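Local structure of ankyrin repeat domain protein (Legionella pneumophila subsp. pneumophila, 6MCA) at residues D29-R34 with L59-I64; E46-I51 with E72-R77; A156-H161 with C347-V352; E184-E189 with G265-F270; Q243-I248 with L303-I308. The protein is a Legionella ankyrin-repeat effector (AnkH), described as cysteine protease-like, which interacts with the host LARP7 component of the 7SK snRNP complex. All blocks are in the same frame, centred on the assembly; numbering follows the deposited sequence.

In the fold
From the N terminus, interaction 1 closes a short loop by bringing the end of helix 26-31 to helix 58-65. Interaction 2 opens inside that loop and closes beyond it, joining the turn at 46-51 to helix 68-76; the two cross along the chain and touch where Leu74 CD1 meets Cys62 SG. Interaction 3 spans far more sequence, tying helix 147-162 to helix 348-353, and both remaining contacts nest within it. Interaction 4 sets the start of helix 188-202 on strand 266-273 and touches interaction 3. Interaction 5 crosses interaction 4 along the chain, pairing helices 242-251 and 305-312, with its centre about 22 Å from that of interaction 4.

Interaction 1 of 5, residues D29-R34 with L59-I64; sequences DIISHR and LIECAI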
# COMPACT_ATOMS: atom_id res chain seq x y z
N ASP A 29 25.54 -18.83 5.76
CA ASP A 29 25.23 -20.03 6.52
C ASP A 29 23.73 -20.14 6.78
O ASP A 29 23.13 -21.20 6.60
CB ASP A 29 26.00 -20.04 7.84
CG ASP A 29 27.47 -20.32 7.66
OD1 ASP A 29 27.89 -20.66 6.54
OD2 ASP A 29 28.23 -20.19 8.66
N ILE A 30 23.12 -19.03 7.20
CA ILE A 30 21.69 -19.03 7.50
C ILE A 30 20.87 -19.29 6.24
O ILE A 30 19.93 -20.09 6.24
CB ILE A 30 21.29 -17.71 8.18
CG1 ILE A 30 21.89 -17.63 9.59
CG2 ILE A 30 19.78 -17.55 8.23
CD1 ILE A 30 21.65 -16.31 10.29
N ILE A 31 21.23 -18.62 5.14
CA ILE A 31 20.49 -18.78 3.89
C ILE A 31 20.60 -20.22 3.39
O ILE A 31 19.63 -20.78 2.85
CB ILE A 31 21.01 -17.78 2.84
CG1 ILE A 31 20.63 -16.35 3.25
CG2 ILE A 31 20.46 -18.10 1.46
CD1 ILE A 31 21.52 -15.29 2.63
N SER A 32 21.76 -20.85 3.59
CA SER A 32 21.97 -22.23 3.17
C SER A 32 21.46 -23.25 4.18
O SER A 32 21.74 -24.44 4.02
CB SER A 32 23.46 -22.47 2.89
OG SER A 32 23.92 -21.64 1.84
N HIS A 33 20.74 -22.80 5.21
CA HIS A 33 20.14 -23.68 6.21
C HIS A 33 21.18 -24.46 7.01
O HIS A 33 20.90 -25.54 7.53
CB HIS A 33 19.13 -24.64 5.58
CG HIS A 33 17.87 -23.97 5.12
ND1 HIS A 33 16.62 -24.37 5.55
CD2 HIS A 33 17.66 -22.94 4.28
CE1 HIS A 33 15.70 -23.61 4.99
NE2 HIS A 33 16.30 -22.73 4.21
N ARG A 34 22.39 -23.91 7.12
CA ARG A 34 23.43 -24.49 7.96
C ARG A 34 23.53 -23.71 9.27
O ARG A 34 23.51 -22.47 9.26
CB ARG A 34 24.79 -24.47 7.25
CG ARG A 34 24.96 -25.56 6.20
CD ARG A 34 26.38 -25.54 5.64
NE ARG A 34 26.59 -24.45 4.70
CZ ARG A 34 27.78 -24.04 4.28
NH1 ARG A 34 27.87 -23.03 3.42
NH2 ARG A 34 28.88 -24.64 4.71
N LEU A 59 19.40 -12.53 13.06
CA LEU A 59 18.04 -12.85 13.50
C LEU A 59 17.02 -12.53 12.42
O LEU A 59 16.06 -13.29 12.22
CB LEU A 59 17.72 -12.09 14.79
CG LEU A 59 16.43 -12.50 15.50
CD1 LEU A 59 16.46 -13.97 15.86
CD2 LEU A 59 16.20 -11.64 16.74
N ILE A 60 17.20 -11.41 11.72
CA ILE A 60 16.29 -11.08 10.62
C ILE A 60 16.45 -12.08 9.48
O ILE A 60 15.47 -12.43 8.81
CB ILE A 60 16.52 -9.63 10.16
CG1 ILE A 60 16.13 -8.66 11.27
CG2 ILE A 60 15.75 -9.34 8.88
CD1 ILE A 60 16.23 -7.20 10.87
N GLU A 61 17.67 -12.57 9.24
CA GLU A 61 17.86 -13.64 8.26
C GLU A 61 17.09 -14.89 8.67
O GLU A 61 16.44 -15.53 7.83
CB GLU A 61 19.35 -13.95 8.10
CG GLU A 61 20.17 -12.82 7.50
CD GLU A 61 20.00 -12.70 6.00
OE1 GLU A 61 19.36 -13.59 5.39
OE2 GLU A 61 20.52 -11.72 5.42
N CYS A 62 17.16 -15.25 9.95
CA CYS A 62 16.40 -16.40 10.45
C CYS A 62 14.91 -16.20 10.25
O CYS A 62 14.19 -17.13 9.86
CB CYS A 62 16.71 -16.63 11.93
SG CYS A 62 18.40 -17.16 12.26
N ALA A 63 14.42 -14.99 10.52
CA ALA A 63 13.00 -14.71 10.34
C ALA A 63 12.60 -14.81 8.87
O ALA A 63 11.55 -15.38 8.54
CB ALA A 63 12.66 -13.33 10.90
N ILE A 64 13.42 -14.26 7.98
CA ILE A 64 13.11 -14.30 6.55
C ILE A 64 13.10 -15.73 6.04
O ILE A 64 12.24 -16.11 5.24
CB ILE A 64 14.12 -13.43 5.77
CG1 ILE A 64 13.86 -11.94 6.03
CG2 ILE A 64 14.04 -13.73 4.28
CD1 ILE A 64 14.81 -11.02 5.29
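With chi1 at -69°, Ile30 holds CG1 beside its backbone N and CG2 beside its carbonyl carbon, and an extended chi2 (175°) pushes CD1 onward, which lets both branches lie against the helix of 59-64. Ile30 CG2 rests on Glu61 CB at 3.6 Å, while Ile30 CD1 reaches Cys62 SG at 3.9 Å. The backbones come close here, with 6.6 Å between the CA atoms of Ile30 and Cys62; a beta-branched residue and a small, polarisable cysteine suit so narrow a gap. Glu61 contributes chiefly the aliphatic root of its chain. A bend at chi2 (-77°) turns its carboxylate toward Ile31, whose CG1 lies 3.7 Å from Glu61 OE1. Glu61 OE2 also sits close to Asp52 OD2, and the closeness of these two carboxylates may raise the pKa of one of them. Just past Ile31 the first helix ends in a Schellman motif: the N-H of His33, a residue at positive phi, bonds to Ile30 O, and Arg34 N bonds to Asp29 O. Around the contact, Pro238 touches both Ile31 and Glu61, helix 68-76 packs on Cys62 through Ile70, Ala71 and Leu74, and helix 91-97 lies against Ile60 and Ile64.

Interaction 2 of 5, residues E46-I51 with E72-R77; sequences ESLDDI and EQLIAR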
# COMPACT_ATOMS: atom_id res chain seq x y z
N GLU A 46 33.33 -10.33 15.03
CA GLU A 46 32.00 -9.94 14.60
C GLU A 46 31.03 -9.98 15.77
O GLU A 46 31.21 -10.72 16.74
CB GLU A 46 31.50 -10.86 13.49
CG GLU A 46 32.29 -10.78 12.20
CD GLU A 46 31.60 -11.48 11.05
OE1 GLU A 46 30.40 -11.82 11.19
OE2 GLU A 46 32.24 -11.68 9.99
N SER A 47 29.99 -9.15 15.67
CA SER A 47 28.88 -9.17 16.62
C SER A 47 27.68 -9.83 15.97
O SER A 47 27.39 -9.60 14.79
CB SER A 47 28.52 -7.75 17.07
OG SER A 47 27.27 -7.74 17.73
N LEU A 48 26.97 -10.65 16.74
CA LEU A 48 25.77 -11.30 16.22
C LEU A 48 24.62 -10.33 16.00
O LEU A 48 23.53 -10.77 15.60
CB LEU A 48 25.35 -12.43 17.16
CG LEU A 48 26.45 -13.46 17.42
CD1 LEU A 48 25.96 -14.54 18.36
CD2 LEU A 48 26.93 -14.07 16.11
N ASP A 49 24.82 -9.04 16.26
CA ASP A 49 23.86 -8.00 15.92
C ASP A 49 24.28 -7.20 14.70
O ASP A 49 23.62 -6.21 14.35
CB ASP A 49 23.68 -7.05 17.12
CG ASP A 49 23.01 -7.72 18.30
OD1 ASP A 49 21.99 -8.42 18.10
OD2 ASP A 49 23.50 -7.55 19.44
N ASP A 50 25.36 -7.60 14.03
CA ASP A 50 25.90 -6.81 12.92
C ASP A 50 25.00 -6.90 11.70
O ASP A 50 24.39 -7.94 11.42
CB ASP A 50 27.30 -7.29 12.57
CG ASP A 50 28.36 -6.77 13.52
OD1 ASP A 50 28.19 -5.65 14.05
OD2 ASP A 50 29.36 -7.49 13.75
N ILE A 51 24.92 -5.79 10.96
CA ILE A 51 24.23 -5.76 9.68
C ILE A 51 25.12 -6.43 8.64
O ILE A 51 26.29 -6.05 8.48
CB ILE A 51 23.88 -4.32 9.28
CG1 ILE A 51 22.92 -3.70 10.30
CG2 ILE A 51 23.29 -4.28 7.88
CD1 ILE A 51 21.51 -4.26 10.23
N GLU A 72 16.60 -19.56 17.75
CA GLU A 72 16.72 -19.93 19.16
C GLU A 72 18.17 -19.82 19.62
O GLU A 72 18.44 -19.33 20.72
CB GLU A 72 16.20 -21.35 19.39
CG GLU A 72 14.70 -21.51 19.24
CD GLU A 72 14.27 -22.96 19.22
OE1 GLU A 72 13.07 -23.23 19.43
OE2 GLU A 72 15.14 -23.83 19.00
N GLN A 73 19.10 -20.29 18.80
CA GLN A 73 20.52 -20.15 19.12
C GLN A 73 20.90 -18.69 19.30
O GLN A 73 21.58 -18.32 20.27
CB GLN A 73 21.38 -20.80 18.04
CG GLN A 73 21.28 -22.32 17.99
CD GLN A 73 21.71 -22.96 19.30
OE1 GLN A 73 22.75 -22.62 19.86
NE2 GLN A 73 20.90 -23.90 19.78
N LEU A 74 20.46 -17.83 18.38
CA LEU A 74 20.80 -16.41 18.45
C LEU A 74 20.20 -15.76 19.68
O LEU A 74 20.84 -14.92 20.33
CB LEU A 74 20.34 -15.70 17.18
CG LEU A 74 21.13 -16.02 15.91
CD1 LEU A 74 20.43 -15.44 14.70
CD2 LEU A 74 22.55 -15.48 16.02
N ILE A 75 18.96 -16.11 20.02
CA ILE A 75 18.32 -15.55 21.21
C ILE A 75 19.04 -16.02 22.47
O ILE A 75 19.19 -15.26 23.44
CB ILE A 75 16.83 -15.91 21.24
CG1 ILE A 75 16.09 -15.18 20.11
CG2 ILE A 75 16.21 -15.57 22.58
CD1 ILE A 75 14.71 -15.74 19.83
N ALA A 76 19.51 -17.27 22.47
CA ALA A 76 20.30 -17.76 23.60
C ALA A 76 21.56 -16.94 23.80
O ALA A 76 22.00 -16.75 24.93
CB ALA A 76 20.65 -19.24 23.39
N ARG A 77 22.16 -16.45 22.71
CA ARG A 77 23.33 -15.59 22.81
C ARG A 77 22.96 -14.12 22.98
O ARG A 77 23.80 -13.24 22.75
CB ARG A 77 24.22 -15.81 21.58
CG ARG A 77 24.57 -17.28 21.39
CD ARG A 77 25.42 -17.52 20.15
NE ARG A 77 26.70 -18.13 20.48
CZ ARG A 77 26.91 -19.44 20.59
NH1 ARG A 77 28.11 -19.90 20.89
NH2 ARG A 77 25.90 -20.28 20.39
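Leu48 occupies the second position of a type I beta turn from Ser47 to Asp50, and its CA lies 7.5 Å from that of Leu74 near the end of helix 68-76. From the turn the leucine points toward the helix and does the touching with one methyl. Leu48 CD1 meets Leu74 CD2 at 4.2 Å, an ordinary contact between branched aliphatic ends. Arg77 is modelled in two conformers; in the one described here, Leu48 CD1 lies 3.9 Å from Arg77 CB and 3.5 Å from Arg77 CD, and NH1 forms a salt bridge with Asp39. Arginine suits the border of this patch because its methylene chain can lie on the leucine while its charged end runs on to that polar partner. Two side chains keep the turn in shape. Ser47 OG accepts from Asp49 N at 3.1 Å, an ST turn, and Asp50 OD2 takes the N-H of Ser47 at 2.6 Å, the donor lying 46° out of the carboxylate plane. With these bonds added to the backbone bond from Asp50 N to Ser47 O, Leu48 is presented on a well-braced loop. Asp49 extends the anchoring toward Asp80 N and Lys83. On the helical side, Phe38 of helix 38-43 packs on Leu74 and Arg77, while helix 58-65 reaches Leu74 through Pro58.

Interaction 3 of 5, residues A156-H161 with C347-V352; sequences AKLIGH and CSWANV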
# COMPACT_ATOMS: atom_id res chain seq x y z
N ALA A 156 -5.60 6.38 7.26
CA ALA A 156 -4.97 7.63 6.87
C ALA A 156 -4.27 7.50 5.53
O ALA A 156 -4.38 8.40 4.68
CB ALA A 156 -3.98 8.08 7.95
N LYS A 157 -3.56 6.39 5.30
CA LYS A 157 -2.91 6.19 4.01
C LYS A 157 -3.94 6.09 2.89
O LYS A 157 -3.78 6.70 1.83
CB LYS A 157 -2.03 4.94 4.05
CG LYS A 157 -0.78 5.08 4.90
CD LYS A 157 0.18 6.11 4.32
CE LYS A 157 0.67 5.70 2.95
NZ LYS A 157 1.42 6.79 2.28
N LEU A 158 -5.01 5.32 3.12
CA LEU A 158 -6.03 5.16 2.09
C LEU A 158 -6.71 6.48 1.77
O LEU A 158 -7.02 6.76 0.61
CB LEU A 158 -7.06 4.12 2.55
CG LEU A 158 -8.15 3.76 1.54
CD1 LEU A 158 -7.54 3.20 0.26
CD2 LEU A 158 -9.13 2.76 2.15
N ILE A 159 -6.95 7.32 2.79
CA ILE A 159 -7.57 8.61 2.55
C ILE A 159 -6.62 9.54 1.80
O ILE A 159 -7.03 10.22 0.85
CB ILE A 159 -8.04 9.23 3.88
CG1 ILE A 159 -9.42 8.68 4.25
CG2 ILE A 159 -8.08 10.75 3.78
CD1 ILE A 159 -9.96 9.24 5.54
N GLY A 160 -5.35 9.57 2.20
CA GLY A 160 -4.39 10.40 1.50
C GLY A 160 -4.24 10.02 0.04
O GLY A 160 -4.03 10.88 -0.82
N HIS A 161 -4.36 8.73 -0.26
CA HIS A 161 -4.25 8.30 -1.66
C HIS A 161 -5.53 8.55 -2.44
O HIS A 161 -5.49 9.11 -3.54
CB HIS A 161 -3.86 6.82 -1.72
CG HIS A 161 -2.43 6.56 -1.37
ND1 HIS A 161 -1.39 7.34 -1.84
CD2 HIS A 161 -1.86 5.60 -0.60
CE1 HIS A 161 -0.25 6.87 -1.37
NE2 HIS A 161 -0.50 5.82 -0.62
N CYS A 347 2.52 8.83 -9.77
CA CYS A 347 1.46 8.10 -10.45
C CYS A 347 1.40 6.62 -10.06
O CYS A 347 0.57 5.89 -10.61
CB CYS A 347 1.65 8.21 -11.97
SG CYS A 347 3.20 7.49 -12.56
N SER A 348 2.25 6.18 -9.13
CA SER A 348 2.30 4.76 -8.79
C SER A 348 0.95 4.26 -8.27
O SER A 348 0.46 3.21 -8.69
CB SER A 348 3.40 4.52 -7.76
OG SER A 348 4.64 5.03 -8.20
N TRP A 349 0.34 5.02 -7.36
CA TRP A 349 -0.96 4.64 -6.82
C TRP A 349 -1.99 4.52 -7.93
O TRP A 349 -2.72 3.52 -8.01
CB TRP A 349 -1.41 5.65 -5.77
CG TRP A 349 -2.82 5.42 -5.31
CD1 TRP A 349 -3.95 6.02 -5.81
CD2 TRP A 349 -3.26 4.54 -4.27
NE1 TRP A 349 -5.06 5.56 -5.14
CE2 TRP A 349 -4.66 4.65 -4.19
CE3 TRP A 349 -2.60 3.67 -3.40
CZ2 TRP A 349 -5.42 3.93 -3.27
CZ3 TRP A 349 -3.36 2.95 -2.49
CH2 TRP A 349 -4.75 3.08 -2.43
N ALA A 350 -2.07 5.53 -8.80
CA ALA A 350 -3.03 5.50 -9.90
C ALA A 350 -2.74 4.34 -10.85
O ALA A 350 -3.67 3.71 -11.38
CB ALA A 350 -3.02 6.83 -10.65
N ASN A 351 -1.46 4.05 -11.08
CA ASN A 351 -1.10 2.93 -11.94
C ASN A 351 -1.60 1.61 -11.36
O ASN A 351 -2.10 0.75 -12.09
CB ASN A 351 0.41 2.88 -12.15
CG ASN A 351 0.90 3.95 -13.10
OD1 ASN A 351 0.11 4.56 -13.83
ND2 ASN A 351 2.21 4.18 -13.12
N VAL A 352 -1.47 1.44 -10.04
CA VAL A 352 -1.97 0.21 -9.42
C VAL A 352 -3.50 0.17 -9.46
O VAL A 352 -4.09 -0.89 -9.70
CB VAL A 352 -1.43 0.07 -7.98
CG1 VAL A 352 -1.96 -1.20 -7.34
CG2 VAL A 352 0.09 0.08 -7.98
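His161 and Trp349 lie nearly parallel, the imidazole in an offset stack on the six-membered ring of the indole, with centroids 4.4 Å apart and planes at 15°. The overlap is shared with the histidine's CB, which stands over the middle of that ring, 3.4 Å from its centroid, a CH-pi contact. Farther round, CG and CD2 of the imidazole sit above CE3, His161 CD2 being 3.5 Å from Trp349 CE3. Leu158, one turn earlier in the helix, brings CD1 to 3.9 Å from Trp349 CH2; although its CB starts out away from the tryptophan, chi1 of -176° sets CG opposite the backbone N, and with chi2 of 59° this brings CD1 round to the indole. A broad flat indole suits this place, since it can meet a ring and a methyl group at once. The contact joins helix 147-162 to helix 348-353. Cys347 lies near the start of the latter, beside an antiparallel sheet, which is consistent with the cysteine protease-like character of the protein. Beyond the first shell, Thr191 and Val194 of helix 188-202 also pack on Trp349. Hydrogen bonds between Ala267 N and Ser348 OG and from Asn351 ND2 to Ala267 O fasten the tryptophan's helix to strand 266-273. Asp387 and Arg390 of helix 373-399 touch Leu158.

Interaction 4 of 5, residues E184-E189 with G265-F270; sequences EGFILE and GHALCF
The methyl of Ala267 points from its strand toward Phe186 and Leu188, and both of these point back at it. Phe186 offers the far end of its ring: Ala267 CB lies 3.8 Å from Phe186 CE2 and 4.1 Å from Phe186 CZ, on an oblique approach. A chi1 of 178° sets the phenyl group opposite the backbone N and stretches it from the loop toward the sheet. Leu188, two residues on, comes to the same methyl with CD1, 4.3 Å from Ala267 CB, a looser touch. Between them Ile187, at the N-cap position of helix 188-202, turns instead to Tyr127 and Asn120. The contact therefore rests the loop and the first residue of helix 188-202 on strand 266-273, in the five-stranded antiparallel sheet. Phe186 also touches Ser348 and Val352 of helix 348-353, while Leu188 packs on Pro260 in the neighbouring strand 256-263. Alanine fits the strand position because its single carbon leaves space for the large ring and still gives the leucine a surface. Carbon alone meets carbon, which implies that dispersion and exclusion of water carry this modest contact; between these side chains shape sets the fit, while the loop's polar bonds, such as Lys157 NZ to Gly185 O, lie outside it.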
# COMPACT_ATOMS: atom_id res chain seq x y z
N GLU A 184 1.71 11.42 0.70
CA GLU A 184 2.18 11.21 -0.66
C GLU A 184 3.16 10.04 -0.79
O GLU A 184 3.52 9.68 -1.92
CB GLU A 184 2.84 12.49 -1.19
CG GLU A 184 2.05 13.75 -0.87
CD GLU A 184 2.80 15.02 -1.23
OE1 GLU A 184 3.07 15.24 -2.43
OE2 GLU A 184 3.13 15.80 -0.31
N GLY A 185 3.60 9.46 0.32
CA GLY A 185 4.53 8.34 0.25
C GLY A 185 3.85 7.10 -0.29
O GLY A 185 2.78 6.70 0.20
N PHE A 186 4.46 6.47 -1.28
CA PHE A 186 3.91 5.28 -1.91
C PHE A 186 4.63 4.04 -1.39
O PHE A 186 5.87 4.00 -1.35
CB PHE A 186 4.03 5.35 -3.43
CG PHE A 186 3.53 4.12 -4.14
CD1 PHE A 186 2.18 3.93 -4.36
CD2 PHE A 186 4.42 3.15 -4.58
CE1 PHE A 186 1.72 2.80 -5.00
CE2 PHE A 186 3.96 2.01 -5.22
CZ PHE A 186 2.61 1.84 -5.44
N ILE A 187 3.86 3.03 -0.98
CA ILE A 187 4.38 1.75 -0.53
C ILE A 187 3.71 0.66 -1.35
O ILE A 187 2.48 0.53 -1.33
CB ILE A 187 4.13 1.53 0.97
CG1 ILE A 187 4.60 2.74 1.78
CG2 ILE A 187 4.84 0.27 1.45
CD1 ILE A 187 4.12 2.75 3.21
N LEU A 188 4.52 -0.12 -2.07
CA LEU A 188 3.97 -1.01 -3.09
C LEU A 188 3.21 -2.18 -2.48
O LEU A 188 2.06 -2.44 -2.85
CB LEU A 188 5.10 -1.52 -4.00
CG LEU A 188 4.68 -2.40 -5.17
CD1 LEU A 188 3.68 -1.67 -6.06
CD2 LEU A 188 5.89 -2.84 -5.97
N GLU A 189 3.85 -2.92 -1.56
CA GLU A 189 3.19 -4.07 -0.96
C GLU A 189 1.95 -3.65 -0.17
O GLU A 189 0.90 -4.31 -0.24
CB GLU A 189 4.17 -4.82 -0.05
CG GLU A 189 5.50 -5.14 -0.72
CD GLU A 189 6.35 -6.10 0.08
OE1 GLU A 189 5.94 -7.27 0.23
OE2 GLU A 189 7.42 -5.69 0.57
N GLY A 265 11.82 5.77 -10.23
CA GLY A 265 11.15 6.17 -9.01
C GLY A 265 9.64 6.00 -9.01
O GLY A 265 8.98 6.49 -8.09
N HIS A 266 9.08 5.33 -10.01
CA HIS A 266 7.64 5.14 -10.10
C HIS A 266 7.31 3.68 -10.31
O HIS A 266 8.12 2.91 -10.83
CB HIS A 266 7.04 5.97 -11.24
CG HIS A 266 7.17 7.45 -11.05
ND1 HIS A 266 7.28 8.04 -9.81
CD2 HIS A 266 7.22 8.46 -11.95
CE1 HIS A 266 7.39 9.34 -9.95
NE2 HIS A 266 7.36 9.63 -11.24
N ALA A 267 6.11 3.29 -9.90
CA ALA A 267 5.61 1.94 -10.12
C ALA A 267 4.69 1.94 -11.33
O ALA A 267 3.65 2.61 -11.32
CB ALA A 267 4.88 1.41 -8.88
N LEU A 268 5.08 1.22 -12.37
CA LEU A 268 4.20 0.97 -13.50
C LEU A 268 3.73 -0.48 -13.43
O LEU A 268 4.36 -1.32 -12.79
CB LEU A 268 4.88 1.27 -14.84
CG LEU A 268 6.10 0.46 -15.29
CD1 LEU A 268 6.22 0.53 -16.80
CD2 LEU A 268 7.37 0.98 -14.64
N CYS A 269 2.60 -0.77 -14.06
CA CYS A 269 1.97 -2.06 -13.87
C CYS A 269 1.83 -2.80 -15.18
O CYS A 269 1.58 -2.20 -16.23
CB CYS A 269 0.61 -1.90 -13.19
SG CYS A 269 0.72 -1.41 -11.46
N PHE A 270 1.99 -4.12 -15.13
CA PHE A 270 1.77 -4.98 -16.28
C PHE A 270 0.78 -6.06 -15.91
O PHE A 270 0.78 -6.55 -14.77
CB PHE A 270 3.08 -5.59 -16.78
CG PHE A 270 4.09 -4.58 -17.26
CD1 PHE A 270 4.93 -3.94 -16.36
CD2 PHE A 270 4.18 -4.27 -18.60
CE1 PHE A 270 5.85 -3.01 -16.80
CE2 PHE A 270 5.10 -3.34 -19.05
CZ PHE A 270 5.94 -2.71 -18.14

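Interaction 5 of 5, residues Q243-I248 with L303-I308; sequences QHFKRI and LTINFI
Ile305 leaves its CB in two branches, which meet different parts of the helix of 243-248. The short branch, CG2, meets the ring of Phe245 at CD1, 4.0 Å away and at a slant. The long branch leaves through CG1 and bends at chi2 (-60°), which curls CD1 in toward the other helix instead of letting it run straight on. There Ile305 CD1 touches Ile248 CG2 at 3.6 Å and also lies over backbone, 3.7 Å from the carbonyl carbon of Ile248 and 4.0 Å from Phe245 O. Such a bent, branched chain suits a place where one methyl meets both backbone and side-chain atoms of the other helix. This is helix-to-helix packing: Phe245 and Ile248 are one turn apart on helix 242-251, as Ile305 and Ile308 are on helix 305-312, and the latter is capped by Thr304, at the N-cap position just before it, whose OG1 accepts a weak bond from Phe307 N at 3.5 Å. Ile248 CG2 serves both isoleucines, reaching Ile308 CG2 at 3.7 Å as those two side chains run alongside one another in opposite senses. Leu252 packs on Ile305 and Ile308, and Tyr313 on Ile248. Arg247, whose CB points away from the other segment, forms a salt bridge with Glu230, while Phe307 packs among Tyr320, Ile325 and Leu329 of helix 318-329.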
# COMPACT_ATOMS: atom_id res chain seq x y z
N GLN A 243 12.79 -23.61 -4.22
CA GLN A 243 11.36 -23.52 -3.94
C GLN A 243 10.76 -22.23 -4.50
O GLN A 243 9.62 -22.23 -4.98
CB GLN A 243 11.11 -23.61 -2.43
CG GLN A 243 9.66 -23.86 -2.07
CD GLN A 243 9.26 -23.23 -0.75
OE1 GLN A 243 9.48 -23.80 0.31
NE2 GLN A 243 8.67 -22.04 -0.82
N HIS A 244 11.51 -21.13 -4.46
CA HIS A 244 11.03 -19.89 -5.05
C HIS A 244 10.81 -20.05 -6.55
O HIS A 244 9.80 -19.58 -7.10
CB HIS A 244 12.01 -18.75 -4.77
CG HIS A 244 12.15 -18.42 -3.32
ND1 HIS A 244 13.12 -18.99 -2.52
CD2 HIS A 244 11.44 -17.59 -2.52
CE1 HIS A 244 13.01 -18.51 -1.30
NE2 HIS A 244 11.99 -17.66 -1.27
N PHE A 245 11.74 -20.73 -7.23
CA PHE A 245 11.58 -20.95 -8.67
C PHE A 245 10.45 -21.92 -8.97
O PHE A 245 9.76 -21.76 -9.98
CB PHE A 245 12.90 -21.44 -9.26
CG PHE A 245 14.00 -20.42 -9.19
CD1 PHE A 245 13.77 -19.11 -9.58
CD2 PHE A 245 15.26 -20.76 -8.73
CE1 PHE A 245 14.78 -18.16 -9.52
CE2 PHE A 245 16.28 -19.82 -8.67
CZ PHE A 245 16.03 -18.52 -9.06
N LYS A 246 10.23 -22.91 -8.11
CA LYS A 246 9.06 -23.77 -8.27
C LYS A 246 7.77 -22.98 -8.14
O LYS A 246 6.82 -23.18 -8.91
CB LYS A 246 9.10 -24.91 -7.25
CG LYS A 246 10.21 -25.92 -7.48
CD LYS A 246 9.85 -27.29 -6.93
CE LYS A 246 10.55 -27.55 -5.60
NZ LYS A 246 9.97 -26.75 -4.49
N ARG A 247 7.72 -22.06 -7.17
CA ARG A 247 6.53 -21.22 -7.02
C ARG A 247 6.33 -20.32 -8.23
O ARG A 247 5.20 -20.14 -8.69
CB ARG A 247 6.64 -20.39 -5.74
CG ARG A 247 6.08 -21.10 -4.52
CD ARG A 247 4.67 -21.60 -4.76
NE ARG A 247 3.69 -20.52 -4.81
CZ ARG A 247 2.48 -20.62 -5.35
NH1 ARG A 247 2.10 -21.76 -5.92
NH2 ARG A 247 1.65 -19.59 -5.33
N ILE A 248 7.41 -19.75 -8.75
CA ILE A 248 7.30 -18.91 -9.94
C ILE A 248 6.82 -19.73 -11.13
O ILE A 248 6.01 -19.26 -11.94
CB ILE A 248 8.65 -18.22 -10.23
CG1 ILE A 248 9.02 -17.28 -9.09
CG2 ILE A 248 8.57 -17.43 -11.53
CD1 ILE A 248 10.36 -16.59 -9.27
N LEU A 303 8.09 -16.19 -22.33
CA LEU A 303 7.57 -15.85 -21.01
C LEU A 303 7.89 -17.00 -20.06
O LEU A 303 7.05 -17.86 -19.75
CB LEU A 303 6.07 -15.57 -21.09
CG LEU A 303 5.33 -14.98 -19.90
CD1 LEU A 303 6.12 -13.87 -19.26
CD2 LEU A 303 3.97 -14.47 -20.34
N THR A 304 9.13 -17.02 -19.59
CA THR A 304 9.69 -18.14 -18.84
C THR A 304 10.05 -17.71 -17.42
O THR A 304 9.80 -16.58 -17.00
CB THR A 304 10.92 -18.71 -19.54
OG1 THR A 304 11.92 -17.68 -19.65
CG2 THR A 304 10.56 -19.21 -20.92
N ILE A 305 10.65 -18.65 -16.68
CA ILE A 305 11.15 -18.36 -15.34
C ILE A 305 12.20 -17.27 -15.39
O ILE A 305 12.19 -16.33 -14.59
CB ILE A 305 11.71 -19.64 -14.69
CG1 ILE A 305 10.61 -20.67 -14.51
CG2 ILE A 305 12.35 -19.32 -13.35
CD1 ILE A 305 9.50 -20.18 -13.65
N ASN A 306 13.13 -17.38 -16.34
CA ASN A 306 14.19 -16.38 -16.47
C ASN A 306 13.63 -15.01 -16.80
O ASN A 306 14.16 -13.99 -16.35
CB ASN A 306 15.20 -16.83 -17.53
CG ASN A 306 15.64 -18.26 -17.34
OD1 ASN A 306 14.92 -19.20 -17.68
ND2 ASN A 306 16.84 -18.44 -16.79
N PHE A 307 12.54 -14.96 -17.58
CA PHE A 307 11.89 -13.69 -17.85
C PHE A 307 11.35 -13.06 -16.57
O PHE A 307 11.57 -11.88 -16.31
CB PHE A 307 10.77 -13.87 -18.87
CG PHE A 307 10.05 -12.60 -19.22
CD1 PHE A 307 8.95 -12.17 -18.47
CD2 PHE A 307 10.46 -11.81 -20.28
CE1 PHE A 307 8.29 -11.00 -18.79
CE2 PHE A 307 9.80 -10.64 -20.60
CZ PHE A 307 8.72 -10.23 -19.85
N ILE A 308 10.64 -13.85 -15.76
CA ILE A 308 10.08 -13.33 -14.52
C ILE A 308 11.20 -12.89 -13.58
O ILE A 308 11.07 -11.89 -12.86
CB ILE A 308 9.16 -14.37 -13.86
CG1 ILE A 308 7.98 -14.70 -14.78
CG2 ILE A 308 8.65 -13.86 -12.52
CD1 ILE A 308 7.02 -13.55 -14.98